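Local coordinates for glucose dehydrogenase (Serratia sp. FS14, PDB 7CDY), which belongs to the glucose/sorbosone dehydrogenase family of beta-propeller proteins and holds a calcium ion, at residues Ala197-Pro200 with Ile205-His208; Leu160-Ala165 with Pro170-Trp175; Gly235-Tyr238 with Pro242-Glu245; Asp274-Arg277 with Trp281-Ser284. All blocks are in the same frame, centred on the assembly; numbering follows the deposited sequence. Where two conformers were deposited one is given.

Interaction 1 (Ala197-Pro200 with Ile205-His208)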
loop_
_atom_site.group_PDB
_atom_site.type_symbol
_atom_site.label_atom_id
_atom_site.label_comp_id
_atom_site.label_asym_id
_atom_site.label_seq_id
_atom_site.Cartn_x
_atom_site.Cartn_y
_atom_site.Cartn_z
ATOM N N ALA A 197 -2.910 6.030 -2.396
ATOM C CA ALA A 197 -3.128 6.376 -3.795
ATOM C C ALA A 197 -3.412 7.860 -3.953
ATOM O O ALA A 197 -3.991 8.497 -3.071
ATOM C CB ALA A 197 -4.268 5.557 -4.403
ATOM N N LEU A 198 -3.022 8.388 -5.109
ATOM C CA LEU A 198 -3.230 9.788 -5.452
ATOM C C LEU A 198 -4.614 9.962 -6.062
ATOM O O LEU A 198 -4.943 9.325 -7.068
ATOM C CB LEU A 198 -2.165 10.186 -6.467
ATOM C CG LEU A 198 -2.241 11.614 -7.001
ATOM C CD1 LEU A 198 -1.881 12.610 -5.914
ATOM C CD2 LEU A 198 -1.312 11.744 -8.201
ATOM N N ASN A 199 -5.422 10.813 -5.455
ATOM C CA ASN A 199 -6.721 11.151 -6.025
ATOM C C ASN A 199 -6.485 11.902 -7.334
ATOM O O ASN A 199 -5.862 12.975 -7.323
ATOM C CB ASN A 199 -7.500 11.999 -5.019
ATOM C CG ASN A 199 -8.907 12.350 -5.495
ATOM O OD1 ASN A 199 -9.088 12.850 -6.611
ATOM N ND2 ASN A 199 -9.903 12.095 -4.658
ATOM N N PRO A 200 -6.938 11.376 -8.477
ATOM C CA PRO A 200 -6.598 11.993 -9.770
ATOM C C PRO A 200 -7.310 13.304 -10.026
ATOM O O PRO A 200 -6.912 14.038 -10.940
ATOM C CB PRO A 200 -7.017 10.925 -10.787
ATOM C CG PRO A 200 -8.111 10.171 -10.106
ATOM C CD PRO A 200 -7.739 10.153 -8.639
ATOM N N ILE A 205 -3.061 12.821 -1.734
ATOM C CA ILE A 205 -2.827 11.432 -1.344
ATOM C C ILE A 205 -3.904 10.985 -0.363
ATOM O O ILE A 205 -4.169 11.659 0.641
ATOM C CB ILE A 205 -1.425 11.288 -0.730
ATOM C CG1 ILE A 205 -0.337 11.535 -1.781
ATOM C CG2 ILE A 205 -1.256 9.911 -0.063
ATOM C CD1 ILE A 205 -0.131 10.374 -2.740
ATOM N N TRP A 206 -4.534 9.847 -0.650
ATOM C CA TRP A 206 -5.435 9.169 0.274
ATOM C C TRP A 206 -4.782 7.871 0.738
ATOM O O TRP A 206 -3.914 7.304 0.058
ATOM C CB TRP A 206 -6.783 8.850 -0.378
ATOM C CG TRP A 206 -7.660 10.041 -0.722
ATOM C CD1 TRP A 206 -7.265 11.325 -1.009
ATOM C CD2 TRP A 206 -9.087 10.022 -0.858
ATOM N NE1 TRP A 206 -8.377 12.102 -1.289
ATOM C CE2 TRP A 206 -9.502 11.323 -1.201
ATOM C CE3 TRP A 206 -10.055 9.025 -0.707
ATOM C CZ2 TRP A 206 -10.852 11.652 -1.405
ATOM C CZ3 TRP A 206 -11.396 9.352 -0.907
ATOM C CH2 TRP A 206 -11.776 10.654 -1.255
ATOM N N GLU A 207 -5.228 7.389 1.899
ATOM C CA GLU A 207 -4.603 6.254 2.564
ATOM C C GLU A 207 -5.691 5.409 3.201
ATOM O O GLU A 207 -6.745 5.927 3.582
ATOM C CB GLU A 207 -3.606 6.755 3.629
ATOM C CG GLU A 207 -2.961 5.694 4.508
ATOM C CD GLU A 207 -3.666 5.482 5.837
ATOM O OE1 GLU A 207 -4.809 5.954 6.020
ATOM O OE2 GLU A 207 -3.064 4.801 6.696
ATOM N N HIS A 208 -5.439 4.108 3.337
ATOM C CA HIS A 208 -6.303 3.294 4.187
ATOM C C HIS A 208 -5.463 2.343 5.029
ATOM O O HIS A 208 -4.294 2.079 4.728
ATOM C CB HIS A 208 -7.492 2.649 3.442
ATOM C CG HIS A 208 -7.129 1.548 2.494
ATOM N ND1 HIS A 208 -6.424 0.426 2.876
ATOM C CD2 HIS A 208 -7.461 1.360 1.193
ATOM C CE1 HIS A 208 -6.310 -0.388 1.839
ATOM N NE2 HIS A 208 -6.934 0.151 0.807
#
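The indole of Trp206 and the amide of Asn199 lie side by side, with their planes 54° apart. CB of Asn199 rests off-centre over the five-membered ring, 4.2 Å from its centroid, in a CH-pi contact, while Asn199 ND2 lies above the indole plane, displaced toward the rim of the six-membered ring, 3.4 Å from Trp206 CZ2. With CG anti to the backbone N (chi1 -177°), Asn199 turns its amide along the indole. The indole also meets Phe272 edge-to-face, and Ile220, Leu258 and Leu285 add contacts around it, an apolar setting that suits a wide aromatic side chain. Asn199 OD1 instead accepts from the backbone N of Trp201 and of Ser202, the former bond making an Asx turn where strand 192-198 ends.

The backbone beside these groups is that of a beta hairpin. Ala197 and Trp206 form an antiparallel hydrogen-bonded pair, with Ala197 N to Trp206 O at 2.9 Å and Trp206 N to Ala197 O at 2.8 Å, the second nearly linear at 172°. Alanine is small enough to leave this face to the indole and to Met270. In the next, non-hydrogen-bonded pair, CD1 of Ile205 reaches CB of Leu198 at 4.3 Å on the other face.

The chemistry implies a division of labour: backbone bonds fix the register, aromatic carbon packs on the face of Ala197 and Trp206, and Asn199 OD1 shapes the turn.

Interaction 2 (Leu160-Ala165 with Pro170-Trp175)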
loop_
_atom_site.group_PDB
_atom_site.type_symbol
_atom_site.label_atom_id
_atom_site.label_comp_id
_atom_site.label_asym_id
_atom_site.label_seq_id
_atom_site.Cartn_x
_atom_site.Cartn_y
_atom_site.Cartn_z
ATOM N N LEU A 160 3.303 7.939 7.791
ATOM C CA LEU A 160 3.410 8.170 6.359
ATOM C C LEU A 160 4.607 9.086 6.147
ATOM O O LEU A 160 4.740 10.098 6.843
ATOM C CB LEU A 160 2.136 8.838 5.847
ATOM C CG LEU A 160 2.019 9.136 4.358
ATOM C CD1 LEU A 160 2.270 7.890 3.528
ATOM C CD2 LEU A 160 0.656 9.712 4.043
ATOM N N VAL A 161 5.483 8.724 5.211
ATOM C CA VAL A 161 6.730 9.437 4.961
ATOM C C VAL A 161 6.661 10.034 3.562
ATOM O O VAL A 161 6.071 9.438 2.657
ATOM C CB VAL A 161 7.898 8.434 5.090
ATOM C CG1 VAL A 161 9.120 8.857 4.283
ATOM C CG2 VAL A 161 8.251 8.220 6.557
ATOM N N ARG A 162 7.238 11.230 3.386
ATOM C CA ARG A 162 7.371 11.854 2.070
ATOM C C ARG A 162 8.833 12.175 1.817
ATOM O O ARG A 162 9.464 12.880 2.618
ATOM C CB ARG A 162 6.553 13.138 1.944
ATOM C CG ARG A 162 6.617 13.720 0.529
ATOM C CD ARG A 162 5.849 15.028 0.372
ATOM N NE ARG A 162 6.470 16.115 1.118
ATOM C CZ ARG A 162 6.760 17.318 0.626
ATOM N NH1 ARG A 162 6.510 17.621 -0.640
ATOM N NH2 ARG A 162 7.305 18.219 1.426
ATOM N N LEU A 163 9.367 11.682 0.696
ATOM C CA LEU A 163 10.757 11.876 0.295
ATOM C C LEU A 163 10.824 12.362 -1.146
ATOM O O LEU A 163 9.854 12.288 -1.900
ATOM C CB LEU A 163 11.565 10.580 0.417
ATOM C CG LEU A 163 11.568 9.913 1.793
ATOM C CD1 LEU A 163 12.259 8.562 1.722
ATOM C CD2 LEU A 163 12.228 10.813 2.827
ATOM N N THR A 164 12.005 12.848 -1.532
ATOM C CA THR A 164 12.262 13.087 -2.947
ATOM C C THR A 164 12.445 11.759 -3.676
ATOM O O THR A 164 12.531 10.686 -3.071
ATOM C CB THR A 164 13.532 13.923 -3.152
ATOM O OG1 THR A 164 14.683 13.123 -2.853
ATOM C CG2 THR A 164 13.520 15.195 -2.276
ATOM N N ALA A 165 12.554 11.857 -5.005
ATOM C CA ALA A 165 12.809 10.690 -5.846
ATOM C C ALA A 165 14.075 9.941 -5.450
ATOM O O ALA A 165 14.200 8.745 -5.753
ATOM C CB ALA A 165 12.917 11.133 -7.309
ATOM N N PRO A 170 12.481 16.459 1.754
ATOM C CA PRO A 170 12.067 17.777 1.264
ATOM C C PRO A 170 12.064 18.786 2.398
ATOM O O PRO A 170 11.563 18.501 3.499
ATOM C CB PRO A 170 10.641 17.530 0.745
ATOM C CG PRO A 170 10.549 16.033 0.566
ATOM C CD PRO A 170 11.399 15.466 1.642
ATOM N N PRO A 171 12.610 19.985 2.177
ATOM C CA PRO A 171 12.762 20.934 3.295
ATOM C C PRO A 171 11.453 21.495 3.824
ATOM O O PRO A 171 11.460 22.099 4.903
ATOM C CB PRO A 171 13.663 22.033 2.716
ATOM C CG PRO A 171 13.451 21.960 1.249
ATOM C CD PRO A 171 13.186 20.504 0.922
ATOM N N ASP A 172 10.341 21.338 3.113
ATOM C CA ASP A 172 9.050 21.779 3.620
ATOM C C ASP A 172 8.252 20.662 4.287
ATOM O O ASP A 172 7.071 20.864 4.600
ATOM C CB ASP A 172 8.235 22.472 2.526
ATOM C CG ASP A 172 8.038 21.607 1.295
ATOM O OD1 ASP A 172 8.813 20.649 1.087
ATOM O OD2 ASP A 172 7.103 21.902 0.526
ATOM N N ASN A 173 8.866 19.501 4.528
ATOM C CA ASN A 173 8.199 18.492 5.340
ATOM C C ASN A 173 7.883 19.088 6.715
ATOM O O ASN A 173 8.618 19.946 7.217
ATOM C CB ASN A 173 9.085 17.252 5.484
ATOM C CG ASN A 173 8.755 16.160 4.480
ATOM O OD1 ASN A 173 8.071 16.388 3.484
ATOM N ND2 ASN A 173 9.267 14.963 4.745
ATOM N N PRO A 174 6.805 18.635 7.355
ATOM C CA PRO A 174 6.255 19.384 8.504
ATOM C C PRO A 174 7.160 19.436 9.713
ATOM O O PRO A 174 7.066 20.400 10.491
ATOM C CB PRO A 174 4.942 18.648 8.814
ATOM C CG PRO A 174 5.111 17.280 8.184
ATOM C CD PRO A 174 5.924 17.523 6.947
ATOM N N TRP A 175 8.015 18.442 9.918
ATOM C CA TRP A 175 8.824 18.339 11.120
ATOM C C TRP A 175 10.287 18.726 10.905
ATOM O O TRP A 175 11.093 18.564 11.827
ATOM C CB TRP A 175 8.734 16.926 11.708
ATOM C CG TRP A 175 7.415 16.580 12.350
ATOM C CD1 TRP A 175 6.366 17.423 12.606
ATOM C CD2 TRP A 175 7.026 15.291 12.828
ATOM N NE1 TRP A 175 5.337 16.718 13.208
ATOM C CE2 TRP A 175 5.728 15.414 13.366
ATOM C CE3 TRP A 175 7.655 14.045 12.865
ATOM C CZ2 TRP A 175 5.044 14.329 13.918
ATOM C CZ3 TRP A 175 6.984 12.977 13.423
ATOM C CH2 TRP A 175 5.687 13.123 13.938
HETATM O O HOH W 1 7.213 20.401 -1.688
#
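Arg162 reaches from the end of strand 160-163 toward the turn at Pro170-Asn173. Its CB lies 3.9 Å from Asn173 OD1, and CG stands anti to the backbone N (chi1 -176°), carrying the chain outward to CD, 4.1 Å from Asn173 OD1, where a bend at chi3 (68°) swings the guanidinium alongside the turn. There NE and NH2 grip side-on the single oxygen Asn173 OD1, both hydrogen bonds 2.9 Å long. NH2 of Arg162 spends another hydrogen on Asp172 OD1, also at 2.9 Å, in a salt bridge that meets the carboxylate from above its plane. NH1 gives to water 1, which donates to Asp172 OD2. The Pro170 ring lies over one guanidinium face, its CB 3.5 Å from Arg162 NH2, and Tyr136 adds a cation-pi contact.

Asn173 answers with ND2, which donates to Arg162 O at 3.0 Å and to Pro183 O, holding the amide in one orientation. Asparagine suits this place because it both accepts and donates. Proline at the first position of the type I beta turn offers a rigid ring, and the whole holds the loop after strand 160-163 against that strand, within an antiparallel blade of the beta propeller.

Interaction 3 (Gly235-Tyr238 with Pro242-Glu245)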
loop_
_atom_site.group_PDB
_atom_site.type_symbol
_atom_site.label_atom_id
_atom_site.label_comp_id
_atom_site.label_asym_id
_atom_site.label_seq_id
_atom_site.Cartn_x
_atom_site.Cartn_y
_atom_site.Cartn_z
ATOM N N GLY A 235 -11.773 0.133 16.635
ATOM C CA GLY A 235 -11.691 -1.282 16.908
ATOM C C GLY A 235 -11.418 -1.569 18.377
ATOM O O GLY A 235 -11.270 -0.676 19.212
ATOM N N ILE A 236 -11.364 -2.867 18.678
ATOM C CA ILE A 236 -10.998 -3.378 19.993
ATOM C C ILE A 236 -9.857 -4.373 19.804
ATOM O O ILE A 236 -9.451 -4.659 18.683
ATOM C CB ILE A 236 -12.194 -4.006 20.747
ATOM C CG1 ILE A 236 -12.760 -5.210 19.979
ATOM C CG2 ILE A 236 -13.256 -2.952 20.982
ATOM C CD1 ILE A 236 -13.962 -5.890 20.642
ATOM N N ASN A 237 -9.310 -4.878 20.909
ATOM C CA ASN A 237 -8.262 -5.876 20.771
ATOM C C ASN A 237 -8.864 -7.231 20.389
ATOM O O ASN A 237 -10.066 -7.483 20.553
ATOM C CB ASN A 237 -7.425 -5.981 22.052
ATOM C CG ASN A 237 -5.966 -6.258 21.762
ATOM O OD1 ASN A 237 -5.609 -6.612 20.639
ATOM N ND2 ASN A 237 -5.113 -6.101 22.772
ATOM N N TYR A 238 -8.004 -8.105 19.843
ATOM C CA TYR A 238 -8.473 -9.387 19.314
ATOM C C TYR A 238 -9.115 -10.253 20.395
ATOM O O TYR A 238 -10.007 -11.056 20.097
ATOM C CB TYR A 238 -7.327 -10.107 18.593
ATOM C CG TYR A 238 -6.852 -9.345 17.375
ATOM C CD1 TYR A 238 -7.589 -9.356 16.199
ATOM C CD2 TYR A 238 -5.687 -8.592 17.412
ATOM C CE1 TYR A 238 -7.170 -8.641 15.087
ATOM C CE2 TYR A 238 -5.260 -7.870 16.302
ATOM C CZ TYR A 238 -6.003 -7.909 15.148
ATOM O OH TYR A 238 -5.586 -7.198 14.045
ATOM N N PRO A 242 -10.761 -3.877 25.246
ATOM C CA PRO A 242 -10.322 -2.657 24.556
ATOM C C PRO A 242 -8.823 -2.670 24.288
ATOM O O PRO A 242 -8.037 -3.281 25.015
ATOM C CB PRO A 242 -10.679 -1.542 25.544
ATOM C CG PRO A 242 -11.762 -2.131 26.405
ATOM C CD PRO A 242 -11.440 -3.578 26.523
ATOM N N ILE A 243 -8.434 -1.974 23.225
ATOM C CA ILE A 243 -7.011 -1.680 23.034
ATOM C C ILE A 243 -6.511 -0.928 24.266
ATOM O O ILE A 243 -7.141 0.065 24.677
ATOM C CB ILE A 243 -6.824 -0.842 21.754
ATOM C CG1 ILE A 243 -7.148 -1.668 20.494
ATOM C CG2 ILE A 243 -5.424 -0.226 21.688
ATOM C CD1 ILE A 243 -6.219 -2.853 20.228
ATOM N N PRO A 244 -5.421 -1.368 24.906
ATOM C CA PRO A 244 -5.056 -0.811 26.222
ATOM C C PRO A 244 -4.809 0.684 26.229
ATOM O O PRO A 244 -5.102 1.340 27.238
ATOM C CB PRO A 244 -3.787 -1.593 26.593
ATOM C CG PRO A 244 -3.884 -2.860 25.830
ATOM C CD PRO A 244 -4.581 -2.521 24.541
ATOM N N GLU A 245 -4.256 1.239 25.154
ATOM C CA GLU A 245 -3.913 2.653 25.082
ATOM C C GLU A 245 -5.081 3.534 24.658
ATOM O O GLU A 245 -4.967 4.761 24.715
ATOM C CB GLU A 245 -2.757 2.864 24.093
ATOM C CG GLU A 245 -1.505 2.046 24.394
ATOM C CD GLU A 245 -1.531 0.654 23.766
ATOM O OE1 GLU A 245 -0.561 -0.101 23.967
ATOM O OE2 GLU A 245 -2.528 0.303 23.087
HETATM O O HOH W 2 -10.315 -0.389 21.901
HETATM O O HOH W 3 -6.438 -5.513 25.378
#
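Ile243 turns CG1 beside its own backbone N (chi1 -68°), and a second bend (chi2 -65°) carries CD1 across to Asn237, whose side chain (chi1 -144°) crosses the isoleucine at about a right angle. The methyl CD1 of Ile243 comes 3.7 Å from Asn237 CA and equally near Asn237 CG, while Ile243 CG1 lies 3.9 Å from Ile236 C. A branched aliphatic chain suits this place: its terminal arm covers backbone and CB of the facing segment, and the residue is buried although its neighbours in the loop largely are not.

Both segments belong to the long excursion between strands 216-219 and 259-261 of one propeller blade, the same excursion that carries Tyr227, which with Glu217 binds the calcium ion.

Polar atoms are joined through water rather than directly. Water 2 donates to Gly235 O and accepts from Ile243 N at 2.8 Å; water 3 accepts from Asn237 ND2 at 3.0 Å and donates to Pro242 O. The amide of Asn237 is thus held at two points, because its OD1 takes the backbone N of Tyr238 at 2.9 Å, from well to the side of the C=O direction. Pro244, which has no backbone N-H to offer, lays its CD 4.0 Å from Asn237 ND2, and Glu245 beyond it makes a salt bridge with Arg147.

Interaction 4 (Asp274-Arg277 with Trp281-Ser284)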
loop_
_atom_site.group_PDB
_atom_site.type_symbol
_atom_site.label_atom_id
_atom_site.label_comp_id
_atom_site.label_asym_id
_atom_site.label_seq_id
_atom_site.Cartn_x
_atom_site.Cartn_y
_atom_site.Cartn_z
ATOM N N ASP A 274 -10.569 6.451 -13.079
ATOM C CA ASP A 274 -10.639 7.641 -13.922
ATOM C C ASP A 274 -10.589 7.267 -15.402
ATOM O O ASP A 274 -10.146 8.059 -16.240
ATOM C CB ASP A 274 -9.517 8.619 -13.558
ATOM C CG ASP A 274 -9.710 10.008 -14.161
ATOM O OD1 ASP A 274 -10.865 10.421 -14.401
ATOM O OD2 ASP A 274 -8.686 10.690 -14.390
ATOM N N GLY A 275 -11.029 6.054 -15.737
ATOM C CA GLY A 275 -11.034 5.599 -17.112
ATOM C C GLY A 275 -12.283 6.033 -17.855
ATOM O O GLY A 275 -13.188 6.660 -17.309
ATOM N N GLN A 276 -12.320 5.685 -19.145
ATOM C CA GLN A 276 -13.479 5.961 -19.981
ATOM C C GLN A 276 -14.273 4.718 -20.347
ATOM O O GLN A 276 -15.415 4.846 -20.795
ATOM C CB GLN A 276 -13.057 6.673 -21.276
ATOM C CG GLN A 276 -12.737 8.155 -21.119
ATOM C CD GLN A 276 -13.776 8.906 -20.306
ATOM O OE1 GLN A 276 -14.976 8.806 -20.562
ATOM N NE2 GLN A 276 -13.315 9.669 -19.321
ATOM N N ARG A 277 -13.702 3.525 -20.166
ATOM C CA ARG A 277 -14.373 2.316 -20.629
ATOM C C ARG A 277 -15.681 2.073 -19.886
ATOM O O ARG A 277 -16.680 1.671 -20.491
ATOM C CB ARG A 277 -13.445 1.112 -20.487
ATOM C CG ARG A 277 -14.101 -0.187 -20.885
ATOM C CD ARG A 277 -13.123 -1.336 -20.833
ATOM N NE ARG A 277 -11.942 -1.098 -21.653
ATOM C CZ ARG A 277 -11.855 -1.402 -22.942
ATOM N NH1 ARG A 277 -10.736 -1.151 -23.608
ATOM N NH2 ARG A 277 -12.888 -1.957 -23.564
ATOM N N TRP A 281 -18.289 3.762 -13.398
ATOM C CA TRP A 281 -17.289 3.608 -12.354
ATOM C C TRP A 281 -16.468 4.866 -12.124
ATOM O O TRP A 281 -15.696 4.910 -11.161
ATOM C CB TRP A 281 -16.349 2.451 -12.700
ATOM C CG TRP A 281 -16.875 1.096 -12.346
ATOM C CD1 TRP A 281 -18.071 0.798 -11.760
ATOM C CD2 TRP A 281 -16.202 -0.151 -12.545
ATOM N NE1 TRP A 281 -18.183 -0.562 -11.582
ATOM C CE2 TRP A 281 -17.050 -1.166 -12.059
ATOM C CE3 TRP A 281 -14.965 -0.508 -13.090
ATOM C CZ2 TRP A 281 -16.695 -2.515 -12.098
ATOM C CZ3 TRP A 281 -14.618 -1.846 -13.129
ATOM C CH2 TRP A 281 -15.478 -2.830 -12.637
ATOM N N ARG A 282 -16.600 5.880 -12.978
ATOM C CA ARG A 282 -15.825 7.098 -12.791
ATOM C C ARG A 282 -16.197 7.750 -11.466
ATOM O O ARG A 282 -17.354 7.712 -11.039
ATOM C CB ARG A 282 -16.054 8.063 -13.958
ATOM C CG ARG A 282 -15.514 7.534 -15.288
ATOM C CD ARG A 282 -15.680 8.541 -16.431
ATOM N NE ARG A 282 -15.281 9.891 -16.047
ATOM C CZ ARG A 282 -14.022 10.294 -15.927
ATOM N NH1 ARG A 282 -13.027 9.452 -16.170
ATOM N NH2 ARG A 282 -13.757 11.543 -15.562
ATOM N N HIS A 283 -15.191 8.311 -10.795
ATOM C CA HIS A 283 -15.354 8.934 -9.483
ATOM C C HIS A 283 -15.668 7.921 -8.382
ATOM O O HIS A 283 -16.263 8.266 -7.362
ATOM C CB HIS A 283 -16.334 10.115 -9.509
ATOM C CG HIS A 283 -15.884 11.227 -10.406
ATOM N ND1 HIS A 283 -14.852 12.079 -10.071
ATOM C CD2 HIS A 283 -16.291 11.593 -11.644
ATOM C CE1 HIS A 283 -14.660 12.938 -11.056
ATOM N NE2 HIS A 283 -15.520 12.666 -12.021
ATOM N N SER A 284 -15.254 6.675 -8.581
ATOM C CA SER A 284 -15.305 5.646 -7.555
ATOM C C SER A 284 -13.893 5.303 -7.096
ATOM O O SER A 284 -12.919 5.460 -7.842
ATOM C CB SER A 284 -16.003 4.381 -8.067
ATOM O OG SER A 284 -17.408 4.565 -8.142
#
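Arg282 carries nearly the whole contact, reaching three successive residues, Asp274, Gly275 and Gln276, with one guanidinium group. A bend at chi3 (45°) of the arginine chain folds the group back over the facing segment.

The ionic part is a salt bridge to Asp274. NH1 of Arg282 donates to Asp274 OD1 at 3.0 Å, and NH2 of Arg282 reaches the same oxygen in a weak bond of 3.3 Å. NH1 comes from above the carboxylate plane, and the two flat groups are inclined to each other, so this is not the coplanar, two-oxygen pairing that arginine and aspartate can form. Trp201 NE1 also makes a weak hydrogen bond to Asp274 OD1.

The straighter bond is the neutral one: Arg282 NH1 to Gly275 O, 3.0 Å and 165° at the hydrogen, with the carbonyl oxygen close to the guanidinium plane, although NH1 stands well above the plane of the carbonyl. Gly275 contributes through this carbonyl, and Arg282 CG and CD each pass 3.2 Å from Gly275 O.

Contact without bonding comes from Gln276. Its NE2 lies over one guanidinium face, 3.2 Å from Arg282 NH1; both are donors, so this is close packing of NE2 over the guanidinium and not a hydrogen bond.

Arg282 is the second residue of a type II beta turn, Trp281 to Ser284, with His283 taking the positive phi (68°) of the third position. One partly exposed cation thus draws together a carboxylate and a backbone carbonyl, whose negative character would probably stabilise its charge where strand 284-289 begins.

How the interactions relate
Interactions 1 and 2 are buried, interactions 3 and 4 lie at the surface. Interactions 1 and 3 share one four-stranded sheet of the propeller, while 2 belongs to the sheet before it and 4 to the one after. Interaction 1 pairs two strands and relies on backbone bonds and apolar contacts; interaction 2 fastens a loop to a strand through a buried arginine. The other two close loops between strands: interaction 3, in the loop that also carries a calcium ligand, through bridging waters and an aliphatic chain, interaction 4 through a salt bridge and a bond to a backbone carbonyl. Only interactions 1 and 4 touch, Pro200 CB packing 4.0 Å from Asp274 OD2, which joins adjacent blades.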